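Local coordinates for hypothetical protein (Aquifex aeolicus, PDB 2HEK) that is of unknown function but binds zinc and guanosine diphosphate at well-separated sites and, as an HD-domain protein, may act as a dGTPase, at residues Y217-I228 and P348-V356. Numbering follows the deposited sequence.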
ATOM      1  N   TYR A 217     -20.260   6.683   0.502  1.00 25.12           N
ATOM      2  CA  TYR A 217     -21.572   7.212   0.927  1.00 27.94           C
ATOM      3  C   TYR A 217     -21.944   6.828   2.340  1.00 29.64           C
ATOM      4  O   TYR A 217     -22.312   7.697   3.145  1.00 29.40           O
ATOM      5  CB  TYR A 217     -22.703   6.838  -0.067  1.00 31.96           C
ATOM      6  CG  TYR A 217     -22.734   7.841  -1.163  1.00 35.89           C
ATOM      7  CD1 TYR A 217     -21.922   7.687  -2.285  1.00 36.31           C
ATOM      8  CD2 TYR A 217     -23.466   9.016  -1.025  1.00 38.42           C
ATOM      9  CE1 TYR A 217     -21.868   8.663  -3.264  1.00 36.64           C
ATOM     10  CE2 TYR A 217     -23.436  10.002  -2.007  1.00 38.66           C
ATOM     11  CZ  TYR A 217     -22.635   9.810  -3.125  1.00 38.02           C
ATOM     12  OH  TYR A 217     -22.593  10.768  -4.122  1.00 40.49           O
ATOM     13  N   VAL A 218     -21.828   5.539   2.669  1.00 29.46           N
ATOM     14  CA  VAL A 218     -22.247   5.121   4.008  1.00 32.39           C
ATOM     15  C   VAL A 218     -21.289   5.607   5.094  1.00 33.11           C
ATOM     16  O   VAL A 218     -21.728   5.985   6.195  1.00 32.78           O
ATOM     17  CB  VAL A 218     -22.539   3.603   4.139  1.00 30.43           C
ATOM     18  CG1 VAL A 218     -23.725   3.255   3.255  1.00 31.59           C
ATOM     19  CG2 VAL A 218     -21.311   2.735   3.827  1.00 30.13           C
ATOM     20  N   GLN A 219     -19.998   5.630   4.784  1.00 28.88           N
ATOM     21  CA  GLN A 219     -19.016   5.951   5.830  1.00 31.28           C
ATOM     22  C   GLN A 219     -18.860   7.468   6.004  1.00 27.75           C
ATOM     23  O   GLN A 219     -18.724   7.960   7.141  1.00 25.86           O
ATOM     24  CB  GLN A 219     -17.670   5.235   5.560  1.00 30.57           C
ATOM     25  CG  GLN A 219     -16.497   5.561   6.517  1.00 37.68           C
ATOM     26  CD  GLN A 219     -16.524   4.727   7.820  1.00 46.77           C
ATOM     27  OE1 GLN A 219     -17.534   4.092   8.144  1.00 49.72           O
ATOM     28  NE2 GLN A 219     -15.405   4.736   8.564  1.00 51.08           N
ATOM     29  N   VAL A 220     -18.863   8.211   4.891  1.00 26.80           N
ATOM     30  CA  VAL A 220     -18.504   9.645   4.941  1.00 23.83           C
ATOM     31  C   VAL A 220     -19.650  10.604   4.553  1.00 26.03           C
ATOM     32  O   VAL A 220     -20.084  11.421   5.383  1.00 29.02           O
ATOM     33  CB  VAL A 220     -17.238   9.981   4.064  1.00 24.83           C
ATOM     34  CG1 VAL A 220     -16.949  11.478   4.136  1.00 26.04           C
ATOM     35  CG2 VAL A 220     -15.999   9.159   4.506  1.00 23.01           C
ATOM     36  N   TYR A 221     -20.140  10.518   3.316  1.00 24.16           N
ATOM     37  CA  TYR A 221     -21.060  11.559   2.815  1.00 29.58           C
ATOM     38  C   TYR A 221     -22.389  11.537   3.602  1.00 29.45           C
ATOM     39  O   TYR A 221     -23.031  12.580   3.804  1.00 30.89           O
ATOM     40  CB  TYR A 221     -21.303  11.443   1.277  1.00 29.80           C
ATOM     41  CG  TYR A 221     -20.023  11.302   0.417  1.00 26.51           C
ATOM     42  CD1 TYR A 221     -19.998  10.441  -0.684  1.00 25.45           C
ATOM     43  CD2 TYR A 221     -18.844  12.034   0.717  1.00 26.02           C
ATOM     44  CE1 TYR A 221     -18.842  10.303  -1.484  1.00 25.18           C
ATOM     45  CE2 TYR A 221     -17.675  11.876  -0.066  1.00 28.05           C
ATOM     46  CZ  TYR A 221     -17.699  11.027  -1.172  1.00 27.13           C
ATOM     47  OH  TYR A 221     -16.548  10.859  -1.958  1.00 26.76           O
ATOM     48  N   PHE A 222     -22.794  10.362   4.064  1.00 29.67           N
ATOM     49  CA  PHE A 222     -24.068  10.256   4.813  1.00 31.42           C
ATOM     50  C   PHE A 222     -23.840  10.058   6.297  1.00 29.87           C
ATOM     51  O   PHE A 222     -24.755   9.649   7.013  1.00 33.02           O
ATOM     52  CB  PHE A 222     -24.955   9.138   4.247  1.00 29.96           C
ATOM     53  CG  PHE A 222     -25.465   9.417   2.874  1.00 33.04           C
ATOM     54  CD1 PHE A 222     -25.938   8.364   2.073  1.00 37.04           C
ATOM     55  CD2 PHE A 222     -25.442  10.718   2.345  1.00 30.62           C
ATOM     56  CE1 PHE A 222     -26.432   8.611   0.762  1.00 39.07           C
ATOM     57  CE2 PHE A 222     -25.927  10.990   1.036  1.00 36.09           C
ATOM     58  CZ  PHE A 222     -26.435   9.917   0.246  1.00 36.08           C
ATOM     59  N   HIS A 223     -22.623  10.342   6.773  1.00 27.24           N
ATOM     60  CA  HIS A 223     -22.314  10.190   8.186  1.00 28.16           C
ATOM     61  C   HIS A 223     -23.302  11.120   8.936  1.00 29.89           C
ATOM     62  O   HIS A 223     -23.513  12.255   8.540  1.00 30.11           O
ATOM     63  CB  HIS A 223     -20.855  10.606   8.457  1.00 28.24           C
ATOM     64  CG  HIS A 223     -20.394  10.339   9.847  1.00 28.99           C
ATOM     65  ND1 HIS A 223     -20.781  11.118  10.916  1.00 27.44           N
ATOM     66  CD2 HIS A 223     -19.555   9.391  10.348  1.00 29.31           C
ATOM     67  CE1 HIS A 223     -20.205  10.666  12.015  1.00 27.78           C
ATOM     68  NE2 HIS A 223     -19.430   9.639  11.694  1.00 31.44           N
ATOM     69  N   LYS A 224     -23.886  10.629  10.017  1.00 29.60           N
ATOM     70  CA  LYS A 224     -25.003  11.345  10.642  1.00 31.85           C
ATOM     71  C   LYS A 224     -24.561  12.713  11.156  1.00 32.10           C
ATOM     72  O   LYS A 224     -25.325  13.667  11.081  1.00 32.96           O
ATOM     73  CB  LYS A 224     -25.591  10.517  11.772  1.00 32.93           C
ATOM     74  CG  LYS A 224     -24.669  10.300  12.941  1.00 36.83           C
ATOM     75  CD  LYS A 224     -25.133   9.112  13.809  1.00 44.54           C
ATOM     76  CE  LYS A 224     -24.409   9.143  15.144  1.00 47.83           C
ATOM     77  NZ  LYS A 224     -24.600   7.875  15.909  1.00 53.64           N
ATOM     78  N   VAL A 225     -23.323  12.804  11.667  1.00 29.41           N
ATOM     79  CA  VAL A 225     -22.791  14.088  12.156  1.00 31.16           C
ATOM     80  C   VAL A 225     -22.390  14.996  11.006  1.00 30.11           C
ATOM     81  O   VAL A 225     -22.665  16.183  11.070  1.00 30.64           O
ATOM     82  CB  VAL A 225     -21.624  13.912  13.176  1.00 31.98           C
ATOM     83  CG1 VAL A 225     -21.135  15.258  13.722  1.00 29.31           C
ATOM     84  CG2 VAL A 225     -22.053  12.985  14.289  1.00 33.49           C
ATOM     85  N   VAL A 226     -21.760  14.445   9.953  1.00 30.76           N
ATOM     86  CA  VAL A 226     -21.483  15.220   8.747  1.00 31.13           C
ATOM     87  C   VAL A 226     -22.790  15.886   8.234  1.00 32.51           C
ATOM     88  O   VAL A 226     -22.798  17.073   7.898  1.00 31.45           O
ATOM     89  CB  VAL A 226     -20.831  14.349   7.632  1.00 30.25           C
ATOM     90  CG1 VAL A 226     -20.801  15.114   6.306  1.00 32.69           C
ATOM     91  CG2 VAL A 226     -19.389  13.928   8.062  1.00 23.64           C
ATOM     92  N   ARG A 227     -23.888  15.122   8.219  1.00 32.35           N
ATOM     93  CA  ARG A 227     -25.159  15.642   7.705  1.00 31.05           C
ATOM     94  C   ARG A 227     -25.734  16.771   8.588  1.00 30.86           C
ATOM     95  O   ARG A 227     -26.125  17.821   8.053  1.00 31.85           O
ATOM     96  CB  ARG A 227     -26.176  14.521   7.485  1.00 30.18           C
ATOM     97  CG  ARG A 227     -25.840  13.551   6.278  1.00 31.66           C
ATOM     98  CD  ARG A 227     -25.928  14.219   4.885  1.00 34.14           C
ATOM     99  NE  ARG A 227     -27.184  14.943   4.709  1.00 38.58           N
ATOM    100  CZ  ARG A 227     -27.294  16.245   4.404  1.00 44.29           C
ATOM    101  NH1 ARG A 227     -26.220  17.002   4.175  1.00 44.41           N
ATOM    102  NH2 ARG A 227     -28.504  16.803   4.305  1.00 46.23           N
ATOM    103  N   ILE A 228     -25.721  16.601   9.905  1.00 28.37           N
ATOM    104  CA  ILE A 228     -26.273  17.673  10.808  1.00 32.21           C
ATOM    105  C   ILE A 228     -25.438  18.971  10.781  1.00 34.32           C
ATOM    106  O   ILE A 228     -25.982  20.094  10.783  1.00 35.15           O
ATOM    107  CB  ILE A 228     -26.595  17.174  12.275  1.00 32.76           C
ATOM    108  CG1 ILE A 228     -27.359  18.240  13.097  1.00 32.61           C
ATOM    109  CG2 ILE A 228     -25.344  16.704  13.047  1.00 33.81           C
ATOM    110  CD1 ILE A 228     -28.769  18.577  12.522  1.00 32.08           C
ATOM    111  N   PRO A 348     -30.494   0.403  -3.069  1.00 51.25           N
ATOM    112  CA  PRO A 348     -30.218   1.799  -2.733  1.00 49.54           C
ATOM    113  C   PRO A 348     -29.982   2.021  -1.238  1.00 43.52           C
ATOM    114  O   PRO A 348     -30.403   1.227  -0.396  1.00 40.87           O
ATOM    115  CB  PRO A 348     -31.485   2.531  -3.172  1.00 51.88           C
ATOM    116  CG  PRO A 348     -32.571   1.470  -3.102  1.00 53.85           C
ATOM    117  CD  PRO A 348     -31.877   0.211  -3.547  1.00 52.64           C
ATOM    118  N   ILE A 349     -29.258   3.080  -0.923  1.00 39.19           N
ATOM    119  CA  ILE A 349     -29.069   3.463   0.466  1.00 36.89           C
ATOM    120  C   ILE A 349     -30.292   4.288   0.870  1.00 36.34           C
ATOM    121  O   ILE A 349     -30.636   5.251   0.192  1.00 40.19           O
ATOM    122  CB  ILE A 349     -27.750   4.291   0.629  1.00 36.21           C
ATOM    123  CG1 ILE A 349     -26.530   3.423   0.272  1.00 35.65           C
ATOM    124  CG2 ILE A 349     -27.650   4.949   2.047  1.00 32.38           C
ATOM    125  CD1 ILE A 349     -25.260   4.263  -0.172  1.00 36.67           C
ATOM    126  N   LYS A 350     -30.923   3.934   1.979  1.00 39.32           N
ATOM    127  CA  LYS A 350     -32.082   4.702   2.494  1.00 42.75           C
ATOM    128  C   LYS A 350     -31.865   4.946   3.958  1.00 38.17           C
ATOM    129  O   LYS A 350     -31.838   3.998   4.732  1.00 38.74           O
ATOM    130  CB  LYS A 350     -33.376   3.895   2.314  1.00 46.14           C
ATOM    131  CG  LYS A 350     -33.888   3.829   0.879  1.00 50.89           C
ATOM    132  CD  LYS A 350     -34.931   2.709   0.704  1.00 53.82           C
ATOM    133  CE  LYS A 350     -36.328   3.132   1.140  1.00 58.94           C
ATOM    134  NZ  LYS A 350     -36.947   4.072   0.139  1.00 63.66           N
ATOM    135  N   LEU A 351     -31.709   6.207   4.364  1.00 36.34           N
ATOM    136  CA  LEU A 351     -31.467   6.501   5.762  1.00 35.36           C
ATOM    137  C   LEU A 351     -32.324   7.669   6.175  1.00 36.02           C
ATOM    138  O   LEU A 351     -32.424   8.668   5.437  1.00 34.40           O
ATOM    139  CB  LEU A 351     -29.974   6.835   6.012  1.00 38.71           C
ATOM    140  CG  LEU A 351     -28.928   5.705   5.888  1.00 41.65           C
ATOM    141  CD1 LEU A 351     -27.538   6.299   5.587  1.00 44.80           C
ATOM    142  CD2 LEU A 351     -28.863   4.858   7.148  1.00 44.34           C
ATOM    143  N   TYR A 352     -32.919   7.568   7.360  1.00 33.78           N
ATOM    144  CA  TYR A 352     -33.773   8.654   7.861  1.00 36.74           C
ATOM    145  C   TYR A 352     -33.263   9.020   9.215  1.00 34.52           C
ATOM    146  O   TYR A 352     -33.056   8.164  10.049  1.00 37.98           O
ATOM    147  CB  TYR A 352     -35.258   8.205   7.927  1.00 42.32           C
ATOM    148  CG  TYR A 352     -35.649   7.532   6.649  1.00 38.82           C
ATOM    149  CD1 TYR A 352     -35.618   6.148   6.544  1.00 39.75           C
ATOM    150  CD2 TYR A 352     -35.952   8.285   5.523  1.00 38.59           C
ATOM    151  CE1 TYR A 352     -35.936   5.526   5.348  1.00 39.57           C
ATOM    152  CE2 TYR A 352     -36.227   7.679   4.328  1.00 40.95           C
ATOM    153  CZ  TYR A 352     -36.241   6.296   4.266  1.00 38.78           C
ATOM    154  OH  TYR A 352     -36.519   5.691   3.076  1.00 44.13           O
ATOM    155  N   ARG A 353     -33.009  10.299   9.425  1.00 34.36           N
ATOM    156  CA  ARG A 353     -32.431  10.718  10.685  1.00 34.82           C
ATOM    157  C   ARG A 353     -33.305  11.755  11.355  1.00 35.09           C
ATOM    158  O   ARG A 353     -33.874  12.608  10.685  1.00 35.39           O
ATOM    159  CB  ARG A 353     -31.003  11.292  10.495  1.00 31.01           C
ATOM    160  CG  ARG A 353     -29.915  10.211  10.588  1.00 33.93           C
ATOM    161  CD  ARG A 353     -29.827   9.384   9.333  1.00 32.41           C
ATOM    162  NE  ARG A 353     -28.624   8.530   9.384  1.00 35.13           N
ATOM    163  CZ  ARG A 353     -27.471   8.804   8.763  1.00 34.24           C
ATOM    164  NH1 ARG A 353     -27.349   9.900   7.997  1.00 30.57           N
ATOM    165  NH2 ARG A 353     -26.443   7.950   8.887  1.00 31.75           N
ATOM    166  N   ILE A 354     -33.371  11.694  12.673  1.00 36.54           N
ATOM    167  CA  ILE A 354     -34.000  12.790  13.446  1.00 37.56           C
ATOM    168  C   ILE A 354     -32.972  13.306  14.435  1.00 32.76           C
ATOM    169  O   ILE A 354     -32.338  12.535  15.155  1.00 37.33           O
ATOM    170  CB  ILE A 354     -35.295  12.349  14.210  1.00 38.26           C
ATOM    171  CG1 ILE A 354     -36.339  11.804  13.233  1.00 40.64           C
ATOM    172  CG2 ILE A 354     -35.909  13.533  14.988  1.00 36.36           C
ATOM    173  CD1 ILE A 354     -37.572  11.158  13.923  1.00 39.89           C
ATOM    174  N   TYR A 355     -32.806  14.612  14.452  1.00 33.19           N
ATOM    175  CA  TYR A 355     -31.847  15.254  15.337  1.00 36.66           C
ATOM    176  C   TYR A 355     -32.597  16.202  16.269  1.00 39.35           C
ATOM    177  O   TYR A 355     -33.534  16.869  15.826  1.00 39.82           O
ATOM    178  CB  TYR A 355     -30.913  16.125  14.495  1.00 34.90           C
ATOM    179  CG  TYR A 355     -30.090  15.359  13.465  1.00 34.10           C
ATOM    180  CD1 TYR A 355     -30.493  15.304  12.145  1.00 34.05           C
ATOM    181  CD2 TYR A 355     -28.895  14.708  13.831  1.00 34.60           C
ATOM    182  CE1 TYR A 355     -29.726  14.620  11.161  1.00 34.27           C
ATOM    183  CE2 TYR A 355     -28.118  14.032  12.862  1.00 34.08           C
ATOM    184  CZ  TYR A 355     -28.555  13.990  11.538  1.00 33.78           C
ATOM    185  OH  TYR A 355     -27.830  13.333  10.559  1.00 33.32           O
ATOM    186  N   VAL A 356     -32.142  16.308  17.514  1.00 41.77           N
ATOM    187  CA  VAL A 356     -32.737  17.251  18.469  1.00 45.83           C
ATOM    188  C   VAL A 356     -31.707  18.110  19.199  1.00 47.36           C
ATOM    189  O   VAL A 356     -30.598  17.660  19.488  1.00 48.03           O
ATOM    190  CB  VAL A 356     -33.618  16.528  19.523  1.00 46.87           C
ATOM    191  CG1 VAL A 356     -34.740  15.799  18.851  1.00 49.61           C
ATOM    192  CG2 VAL A 356     -32.798  15.550  20.319  1.00 47.70           C
TER
HETATM  193  O   HOH W   1     -24.050   6.166   7.494  1.00 48.65           O
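The guanidinium of Arg353 has Lys224 CB over the centre of one face and Leu351 CD1 toward the rim of the other, with the carbonyl of Phe222 at its edge. Arg353 NH1 and NH2 both donate to Phe222 O, at 2.8 and 3.0 Å, and the oxygen lies within 2° of the guanidinium plane. The Tyr355 ring takes Ile228 on one face, Ile228 CB sitting 3.7 Å from the centroid in a CH-pi contact; with CG1 anti to the backbone N (chi1 -171°) and CD1 turned by chi2, Ile228 also lays CD1 over Tyr355 CG. At the far end of the strand, Ile349 CG2 lies 3.8 Å from Phe222 CD1, at that ring's edge, while Ile349 CD1 reaches Tyr217 CB. Tyr355 OH donates to Lys224 O at 2.6 Å, in the carbonyl plane on a lone pair; this oxygen, in the first turn of helix 224-240 beside Val225 of the GDP pocket, also accepts from Ile228 N. A phenylalanine in place of Tyr355 would probably keep the Ile228 packing but leave Lys224 O without its side-chain donor. Arg353 NE hydrogen-bonds Ser288 OG on strand 284-289, which flanks 349-356, the central strand of a three-stranded antiparallel sheet. At the break between helices 203-221 and 224-240, cationic Arg353 probably polarises the Phe222 carbonyl.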